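Side-chain contacts in GTPase-activating protein skywalker (Drosophila melanogaster, PDB 5HJQ), which acts as a GTPase-activating protein for Rab35, regulating the endosomal recycling of synaptic vesicle proteins, and binds phosphoinositides through its TBC domain: residues Thr83-Leu88 / Arg95-Ile100; Phe158-His163 / Trp274-Leu279; Tyr193-Tyr198 / Leu234-Thr239. One frame throughout, in Å; residues are numbered along the deposited sequence.

Interaction 1: residues Thr83-Leu88 / Arg95-Ile100. With I3P (D-myo-inositol-1,4,5-triphosphate), chain B.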
# COMPACT_ATOMS: atom_id res chain seq x y z
N THR A 83 20.39 1.76 -12.94
CA THR A 83 20.96 2.84 -13.74
C THR A 83 20.25 2.97 -15.08
O THR A 83 20.10 4.08 -15.60
CB THR A 83 22.47 2.63 -13.98
OG1 THR A 83 22.68 1.45 -14.78
CG2 THR A 83 23.19 2.47 -12.66
N GLU A 84 19.81 1.84 -15.64
CA GLU A 84 19.03 1.85 -16.87
C GLU A 84 17.77 2.70 -16.70
O GLU A 84 17.49 3.59 -17.49
CB GLU A 84 18.64 0.43 -17.29
CG GLU A 84 19.80 -0.46 -17.69
CD GLU A 84 19.34 -1.86 -18.08
OE1 GLU A 84 18.53 -1.97 -19.02
OE2 GLU A 84 19.78 -2.84 -17.44
N ILE A 85 17.03 2.40 -15.64
CA ILE A 85 15.77 3.07 -15.35
C ILE A 85 15.97 4.55 -15.01
O ILE A 85 15.18 5.40 -15.43
CB ILE A 85 15.03 2.37 -14.18
CG1 ILE A 85 14.67 0.94 -14.58
CG2 ILE A 85 13.77 3.14 -13.80
CD1 ILE A 85 14.30 0.05 -13.42
N GLN A 86 17.03 4.86 -14.26
CA GLN A 86 17.34 6.24 -13.91
C GLN A 86 17.58 7.08 -15.15
O GLN A 86 17.19 8.25 -15.22
CB GLN A 86 18.56 6.31 -12.99
CG GLN A 86 18.86 7.71 -12.48
CD GLN A 86 20.31 7.89 -12.07
OE1 GLN A 86 21.13 6.99 -12.27
NE2 GLN A 86 20.62 9.05 -11.51
N GLN A 87 18.23 6.48 -16.15
CA GLN A 87 18.46 7.14 -17.43
C GLN A 87 17.13 7.46 -18.10
O GLN A 87 16.86 8.62 -18.44
CB GLN A 87 19.31 6.26 -18.34
CG GLN A 87 19.39 6.75 -19.77
CD GLN A 87 20.07 5.75 -20.69
OE1 GLN A 87 20.92 6.12 -21.50
NE2 GLN A 87 19.70 4.48 -20.57
N LEU A 88 16.31 6.43 -18.27
CA LEU A 88 14.98 6.57 -18.86
C LEU A 88 14.17 7.63 -18.13
O LEU A 88 13.42 8.39 -18.74
CB LEU A 88 14.24 5.24 -18.84
CG LEU A 88 14.89 4.04 -19.54
CD1 LEU A 88 14.14 2.77 -19.21
CD2 LEU A 88 14.94 4.25 -21.04
N ARG A 95 6.35 5.90 -19.15
CA ARG A 95 5.61 4.71 -19.55
C ARG A 95 6.54 3.51 -19.64
O ARG A 95 6.22 2.42 -19.18
CB ARG A 95 4.90 4.93 -20.89
CG ARG A 95 3.79 5.94 -20.82
CD ARG A 95 3.12 6.16 -22.15
NE ARG A 95 2.02 7.12 -22.02
CZ ARG A 95 2.19 8.44 -21.98
NH1 ARG A 95 3.41 8.94 -22.07
NH2 ARG A 95 1.14 9.24 -21.85
N ASP A 96 7.71 3.73 -20.24
CA ASP A 96 8.74 2.70 -20.31
C ASP A 96 9.13 2.23 -18.92
O ASP A 96 9.21 1.04 -18.66
CB ASP A 96 9.97 3.22 -21.06
CG ASP A 96 9.83 3.08 -22.57
OD1 ASP A 96 9.08 2.19 -23.02
OD2 ASP A 96 10.49 3.85 -23.30
N VAL A 97 9.35 3.19 -18.02
CA VAL A 97 9.67 2.86 -16.63
C VAL A 97 8.50 2.14 -15.97
O VAL A 97 8.68 1.11 -15.31
CB VAL A 97 10.02 4.12 -15.82
CG1 VAL A 97 10.04 3.82 -14.33
CG2 VAL A 97 11.36 4.69 -16.27
N LYS A 98 7.29 2.67 -16.17
CA LYS A 98 6.07 2.07 -15.63
C LYS A 98 5.95 0.61 -16.04
O LYS A 98 5.63 -0.25 -15.22
CB LYS A 98 4.83 2.85 -16.09
CG LYS A 98 3.52 2.22 -15.64
CD LYS A 98 2.31 3.05 -16.05
CE LYS A 98 2.09 3.02 -17.56
NZ LYS A 98 0.84 3.73 -17.94
N ASN A 99 6.22 0.34 -17.32
CA ASN A 99 6.10 -1.01 -17.85
C ASN A 99 7.21 -1.93 -17.38
O ASN A 99 6.99 -3.12 -17.17
CB ASN A 99 6.05 -0.98 -19.37
CG ASN A 99 4.66 -0.64 -19.90
OD1 ASN A 99 3.79 -1.50 -19.97
ND2 ASN A 99 4.46 0.62 -20.27
N ILE A 100 8.41 -1.38 -17.20
CA ILE A 100 9.52 -2.16 -16.67
C ILE A 100 9.21 -2.60 -15.25
O ILE A 100 9.41 -3.76 -14.88
CB ILE A 100 10.84 -1.36 -16.69
CG1 ILE A 100 11.34 -1.21 -18.12
CG2 ILE A 100 11.90 -2.04 -15.83
CD1 ILE A 100 12.34 -0.10 -18.29
C1 I3P B . -6.30 3.30 -19.32
C2 I3P B . -6.26 4.45 -20.32
C3 I3P B . -5.86 5.78 -19.67
C4 I3P B . -4.94 5.72 -18.45
C5 I3P B . -4.57 4.36 -17.86
C6 I3P B . -4.94 3.15 -18.73
O1 I3P B . -6.66 2.05 -19.93
O2 I3P B . -5.32 4.14 -21.30
O3 I3P B . -5.23 6.59 -20.65
O4 I3P B . -5.58 6.48 -17.40
O5 I3P B . -3.18 4.34 -17.64
O6 I3P B . -4.92 1.97 -17.93
P1 I3P B . -7.64 1.99 -21.20
O11 I3P B . -6.94 2.49 -22.41
O12 I3P B . -8.04 0.55 -21.44
O13 I3P B . -8.92 2.81 -20.94
P4 I3P B . -4.89 7.87 -16.96
O41 I3P B . -3.72 8.16 -17.87
O42 I3P B . -4.40 7.74 -15.52
O43 I3P B . -5.93 9.01 -17.06
P5 I3P B . -2.58 3.40 -16.52
O51 I3P B . -1.18 3.81 -16.23
O52 I3P B . -3.40 3.52 -15.27
O53 I3P B . -2.59 1.97 -16.99
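Val-97 sits opposite the notch between Ile-85 and Leu-88, one helical turn apart on the facing helix, and puts one methyl, CG2, into it. That CG2 lies 3.8 Å from Ile-85 CG2 and 3.9 Å from Leu-88 CB, so one bump is held between two shoulders. The fork of Val-97 makes this possible: with CG1 anti to the backbone N (chi1 168°), both methyls reach Ile-85 CG2, while CG2 alone goes on to Leu-88. Ile-100, the next turn of the same ridge, divides its branches between the same two residues. Its CD1 touches Leu-88 CD1 at 3.5 Å, methyl against methyl, as the two side chains cross, whereas its CG2 lies 4.0 Å from Ile-85 CD1, the two isoleucines sliding past each other in opposite directions. This is an antiparallel helical hairpin, its short segments inclined at 151° with axes 9.7 Å apart, and the contact is wholly apolar.

The other side of the second helix serves a different purpose. Lys-98 leaves extended and bends only at chi3 (70°), which brings NZ to O51 on the 5-phosphate of the inositol trisphosphate at 2.6 Å. Lys-300, Arg-102, Arg-304 and Arg-358 also bind this ligand, so the hairpin presents part of a basic phosphoinositide pocket on its outer face. Around it, Ile-85 leans on Met-119 of helix 113-122, while Val-97 and Lys-98 rest on His-296 of helix 284-297, setting the pair of helices against two later ones of the chain.

Interaction 2: residues Phe158-His163 / Trp274-Leu279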
# COMPACT_ATOMS: atom_id res chain seq x y z
N PHE A 158 -2.85 9.99 14.34
CA PHE A 158 -3.33 9.66 13.00
C PHE A 158 -3.08 8.20 12.63
O PHE A 158 -3.63 7.70 11.65
CB PHE A 158 -2.71 10.60 11.94
CG PHE A 158 -1.22 10.44 11.74
CD1 PHE A 158 -0.70 9.36 11.04
CD2 PHE A 158 -0.35 11.41 12.19
CE1 PHE A 158 0.66 9.23 10.85
CE2 PHE A 158 1.02 11.29 11.99
CZ PHE A 158 1.52 10.19 11.32
N VAL A 159 -2.25 7.52 13.42
CA VAL A 159 -1.96 6.12 13.14
C VAL A 159 -3.13 5.24 13.59
O VAL A 159 -3.80 5.55 14.57
CB VAL A 159 -0.66 5.63 13.82
CG1 VAL A 159 0.52 6.51 13.44
CG2 VAL A 159 -0.83 5.58 15.33
N ASP A 160 -3.37 4.17 12.84
CA ASP A 160 -4.30 3.14 13.28
C ASP A 160 -3.55 2.24 14.25
O ASP A 160 -2.72 1.43 13.83
CB ASP A 160 -4.85 2.35 12.09
CG ASP A 160 -5.97 1.40 12.46
OD1 ASP A 160 -6.03 0.94 13.62
OD2 ASP A 160 -6.81 1.10 11.58
N ALA A 161 -3.84 2.40 15.54
CA ALA A 161 -3.15 1.64 16.58
C ALA A 161 -3.24 0.14 16.32
O ALA A 161 -2.33 -0.62 16.67
CB ALA A 161 -3.74 1.97 17.94
N THR A 162 -4.33 -0.28 15.70
CA THR A 162 -4.55 -1.69 15.37
C THR A 162 -3.69 -2.11 14.17
O THR A 162 -3.39 -3.29 14.00
CB THR A 162 -6.03 -1.97 15.06
OG1 THR A 162 -6.85 -1.38 16.08
CG2 THR A 162 -6.30 -3.46 15.00
N HIS A 163 -3.28 -1.14 13.36
CA HIS A 163 -2.55 -1.45 12.13
C HIS A 163 -1.20 -0.74 12.01
O HIS A 163 -0.92 -0.07 11.02
CB HIS A 163 -3.41 -1.12 10.92
CG HIS A 163 -4.65 -1.95 10.82
ND1 HIS A 163 -5.85 -1.56 11.38
CD2 HIS A 163 -4.88 -3.16 10.25
CE1 HIS A 163 -6.76 -2.48 11.14
NE2 HIS A 163 -6.20 -3.46 10.46
N TRP A 274 -10.75 -2.05 2.73
CA TRP A 274 -10.22 -2.53 1.46
C TRP A 274 -8.69 -2.56 1.42
O TRP A 274 -8.10 -3.49 0.88
CB TRP A 274 -10.75 -1.68 0.30
CG TRP A 274 -10.15 -0.31 0.22
CD1 TRP A 274 -10.56 0.81 0.88
CD2 TRP A 274 -9.02 0.09 -0.57
NE1 TRP A 274 -9.76 1.88 0.55
CE2 TRP A 274 -8.81 1.47 -0.34
CE3 TRP A 274 -8.16 -0.58 -1.45
CZ2 TRP A 274 -7.78 2.18 -0.95
CZ3 TRP A 274 -7.14 0.13 -2.06
CH2 TRP A 274 -6.96 1.50 -1.80
N CYS A 275 -8.05 -1.56 2.01
CA CYS A 275 -6.59 -1.47 1.97
C CYS A 275 -5.94 -2.56 2.81
O CYS A 275 -4.81 -2.95 2.56
CB CYS A 275 -6.11 -0.09 2.44
SG CYS A 275 -6.82 0.48 4.00
N TRP A 276 -6.67 -3.08 3.80
CA TRP A 276 -6.10 -4.06 4.71
C TRP A 276 -6.04 -5.45 4.11
O TRP A 276 -5.32 -6.31 4.61
CB TRP A 276 -6.88 -4.09 6.03
CG TRP A 276 -6.88 -2.76 6.73
CD1 TRP A 276 -7.97 -2.09 7.21
CD2 TRP A 276 -5.75 -1.93 7.00
NE1 TRP A 276 -7.59 -0.90 7.77
CE2 TRP A 276 -6.23 -0.78 7.66
CE3 TRP A 276 -4.38 -2.05 6.76
CZ2 TRP A 276 -5.38 0.25 8.07
CZ3 TRP A 276 -3.54 -1.03 7.17
CH2 TRP A 276 -4.05 0.10 7.82
N TRP A 277 -6.80 -5.68 3.04
CA TRP A 277 -6.65 -6.91 2.27
C TRP A 277 -5.24 -6.96 1.71
O TRP A 277 -4.57 -8.00 1.73
CB TRP A 277 -7.66 -6.99 1.13
CG TRP A 277 -9.08 -6.80 1.54
CD1 TRP A 277 -9.64 -7.07 2.76
CD2 TRP A 277 -10.14 -6.28 0.72
NE1 TRP A 277 -10.98 -6.76 2.75
CE2 TRP A 277 -11.31 -6.27 1.51
CE3 TRP A 277 -10.21 -5.82 -0.60
CZ2 TRP A 277 -12.53 -5.82 1.02
CZ3 TRP A 277 -11.42 -5.38 -1.08
CH2 TRP A 277 -12.57 -5.38 -0.28
N ILE A 278 -4.79 -5.82 1.21
CA ILE A 278 -3.47 -5.69 0.61
C ILE A 278 -2.38 -5.60 1.67
O ILE A 278 -1.50 -6.46 1.73
CB ILE A 278 -3.40 -4.45 -0.31
CG1 ILE A 278 -4.39 -4.59 -1.47
CG2 ILE A 278 -1.98 -4.25 -0.82
CD1 ILE A 278 -4.55 -3.33 -2.29
N LEU A 279 -2.47 -4.58 2.52
CA LEU A 279 -1.41 -4.29 3.49
C LEU A 279 -1.32 -5.28 4.65
O LEU A 279 -0.26 -5.43 5.26
CB LEU A 279 -1.58 -2.88 4.05
CG LEU A 279 -1.38 -1.72 3.07
CD1 LEU A 279 -1.62 -0.38 3.75
CD2 LEU A 279 0.02 -1.77 2.45
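The backbone N of His-163 donates to Asp-160 O at 2.7 Å, closing a tight turn that delivers both residues to Trp-276. The carboxylate of Asp-160 reinforces it: OD1 receives Thr-162 N on its anti side at 3.0 Å, and OD2 takes a weak bond from His-163 ND1, which may bias the rotation of the imidazole. The His-163 ring lies flat on the indole, its plane only 7° from that of Trp-276 and its centroid 3.8 Å from that of the five-membered ring. The bond from Thr-162 N defines an Asx turn, here within the loop joining helices 134-143 and 171-187 of the all-helical TBC domain, and the stack sets that loop against the short helix 274-279. His-163 CB extends the overlap across the indole, making a CH-pi contact over the six-membered ring, 3.4 Å from Trp-276 CH2. Asp-160 approaches more loosely: its OD2 stands 3.9 Å from Trp-276 CZ2, with the carboxylate turned 80° from the ring plane. On the opposite face of the indole lies Cys-275 SG, so Trp-276 is sandwiched between sulfur and imidazole. Pro-195, from a neighbouring loop, packs against both Asp-160 and Trp-276.

Interaction 3: residues Tyr193-Tyr198 / Leu234-Thr239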
# COMPACT_ATOMS: atom_id res chain seq x y z
N TYR A 193 -5.62 11.75 9.94
CA TYR A 193 -5.99 10.34 9.90
C TYR A 193 -5.33 9.65 8.71
O TYR A 193 -5.67 9.92 7.56
CB TYR A 193 -7.51 10.18 9.84
CG TYR A 193 -7.97 8.74 9.94
CD1 TYR A 193 -7.88 8.05 11.14
CD2 TYR A 193 -8.51 8.08 8.84
CE1 TYR A 193 -8.30 6.73 11.25
CE2 TYR A 193 -8.93 6.76 8.94
CZ TYR A 193 -8.83 6.10 10.15
OH TYR A 193 -9.25 4.79 10.25
N SER A 194 -4.38 8.77 9.00
CA SER A 194 -3.65 8.08 7.94
C SER A 194 -3.18 6.70 8.38
O SER A 194 -1.99 6.50 8.63
CB SER A 194 -2.46 8.93 7.49
OG SER A 194 -1.84 8.35 6.35
N PRO A 195 -4.12 5.74 8.46
CA PRO A 195 -3.82 4.37 8.89
C PRO A 195 -2.85 3.65 7.95
O PRO A 195 -2.34 2.59 8.30
CB PRO A 195 -5.20 3.70 8.87
CG PRO A 195 -6.01 4.51 7.93
CD PRO A 195 -5.54 5.91 8.11
N VAL A 196 -2.62 4.23 6.78
CA VAL A 196 -1.76 3.64 5.76
C VAL A 196 -0.29 4.00 5.96
O VAL A 196 0.61 3.27 5.55
CB VAL A 196 -2.20 4.09 4.35
CG1 VAL A 196 -1.50 3.28 3.29
CG2 VAL A 196 -3.72 3.98 4.21
N LEU A 197 -0.06 5.15 6.60
CA LEU A 197 1.27 5.75 6.64
C LEU A 197 2.30 4.86 7.34
O LEU A 197 3.42 4.70 6.84
CB LEU A 197 1.19 7.12 7.32
CG LEU A 197 2.33 8.10 7.06
CD1 LEU A 197 1.79 9.52 6.98
CD2 LEU A 197 3.42 7.98 8.12
N TYR A 198 1.94 4.29 8.48
CA TYR A 198 2.85 3.44 9.24
C TYR A 198 3.23 2.14 8.51
O TYR A 198 4.42 1.82 8.43
CB TYR A 198 2.27 3.13 10.62
CG TYR A 198 3.27 2.57 11.61
CD1 TYR A 198 3.69 1.25 11.55
CD2 TYR A 198 3.79 3.37 12.63
CE1 TYR A 198 4.60 0.74 12.45
CE2 TYR A 198 4.70 2.87 13.53
CZ TYR A 198 5.10 1.55 13.44
OH TYR A 198 6.01 1.05 14.34
N LEU A 234 -11.81 12.29 5.98
CA LEU A 234 -12.68 12.58 4.84
C LEU A 234 -12.11 11.94 3.58
O LEU A 234 -12.83 11.25 2.85
CB LEU A 234 -12.84 14.09 4.65
CG LEU A 234 -13.75 14.51 3.49
CD1 LEU A 234 -15.12 13.86 3.62
CD2 LEU A 234 -13.89 16.02 3.45
N GLN A 235 -10.83 12.17 3.33
CA GLN A 235 -10.16 11.55 2.19
C GLN A 235 -10.22 10.03 2.28
O GLN A 235 -10.43 9.35 1.28
CB GLN A 235 -8.69 12.00 2.11
CG GLN A 235 -8.49 13.47 1.83
CD GLN A 235 -7.06 13.90 2.05
OE1 GLN A 235 -6.12 13.14 1.82
NE2 GLN A 235 -6.88 15.13 2.52
N HIS A 236 -10.04 9.52 3.49
CA HIS A 236 -10.08 8.08 3.72
C HIS A 236 -11.41 7.48 3.28
O HIS A 236 -11.45 6.39 2.71
CB HIS A 236 -9.85 7.76 5.20
CG HIS A 236 -10.04 6.32 5.54
ND1 HIS A 236 -9.16 5.34 5.16
CD2 HIS A 236 -11.03 5.69 6.23
CE1 HIS A 236 -9.59 4.17 5.60
NE2 HIS A 236 -10.72 4.36 6.25
N GLU A 237 -12.50 8.20 3.53
CA GLU A 237 -13.82 7.64 3.29
C GLU A 237 -14.29 7.89 1.86
O GLU A 237 -15.05 7.08 1.32
CB GLU A 237 -14.83 8.19 4.30
CG GLU A 237 -15.80 9.23 3.77
CD GLU A 237 -16.95 9.45 4.74
OE1 GLU A 237 -16.84 9.03 5.91
OE2 GLU A 237 -17.98 10.03 4.32
N VAL A 238 -13.84 8.97 1.24
CA VAL A 238 -14.09 9.18 -0.18
C VAL A 238 -13.39 8.08 -0.97
O VAL A 238 -13.93 7.57 -1.96
CB VAL A 238 -13.59 10.56 -0.64
CG1 VAL A 238 -13.56 10.64 -2.17
CG2 VAL A 238 -14.47 11.67 -0.07
N THR A 239 -12.20 7.70 -0.51
CA THR A 239 -11.40 6.69 -1.18
C THR A 239 -12.08 5.32 -1.19
O THR A 239 -12.24 4.72 -2.25
CB THR A 239 -10.01 6.55 -0.55
OG1 THR A 239 -9.34 7.82 -0.57
CG2 THR A 239 -9.18 5.53 -1.31
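Tyr-193 drives one corner of its ring into the face of His-236, and nearly all the close packing of this contact is concentrated there. The corner is CE2, which lies 3.6 Å from both CG and CD2 of His-236 and hangs 3.5 Å above the imidazole plane, displaced toward the rim. With planes at 78° and centroids 5.1 Å apart, the pair is a T-shaped stack in which the phenol supplies the edge and the imidazole the face. Both side chains extend toward each other because each has CG anti to its own backbone N (chi1 -174° in Tyr-193, 173° in His-236). Within the loop, Pro-195 CD lies 3.6 Å over one face of the Tyr-193 ring, near its rim, and so backs the edge that strikes the histidine.

Away from this corner the fit slackens. Pro-195 CG comes only within 4.3 Å of His-236 ND1, at an oblique angle, and no hydrogen bond spans the two segments. Leu-234 and Val-238, on the same helix as His-236, are turned to solvent and do not meet the loop. Were His-236 reduced to an alanine, the edge of Tyr-193 would probably lose the face it presses on, opening a gap beside Pro-195 and letting the phenol turn more readily.

His-236 also makes an edge-to-face contact with Trp-240 further along helix 233-250, and Lys-233 at the start of that helix forms a cation-pi pair with Tyr-193. Tyr-198, in helix 197-204 that follows the loop, packs on helix 171-187; the contact thus bridges the start of helix 233-250 to the approach of helix 197-204.

Overall arrangement
Interaction 1 comes first along the chain, and its helical hairpin closes before the others open; interaction 3 is nested inside the long, mostly helical span of chain that interaction 2 closes. Those two belong to one neighbourhood of the TBC domain, with centres 9 Å apart: Phe-158 O probably accepts a hydrogen bond from Ser-194 N at 3.0 Å, and Trp-274 CZ2 packs on Thr-239 CG2 at 3.7 Å. Interaction 1 lies, centre to centre, about 31 Å from interaction 2 and 30 Å from interaction 3, touching neither. The phosphoinositide pocket is therefore served at one end of this all-helical domain, while loops and helices 233-250 and 274-279 are joined by aromatic packing elsewhere.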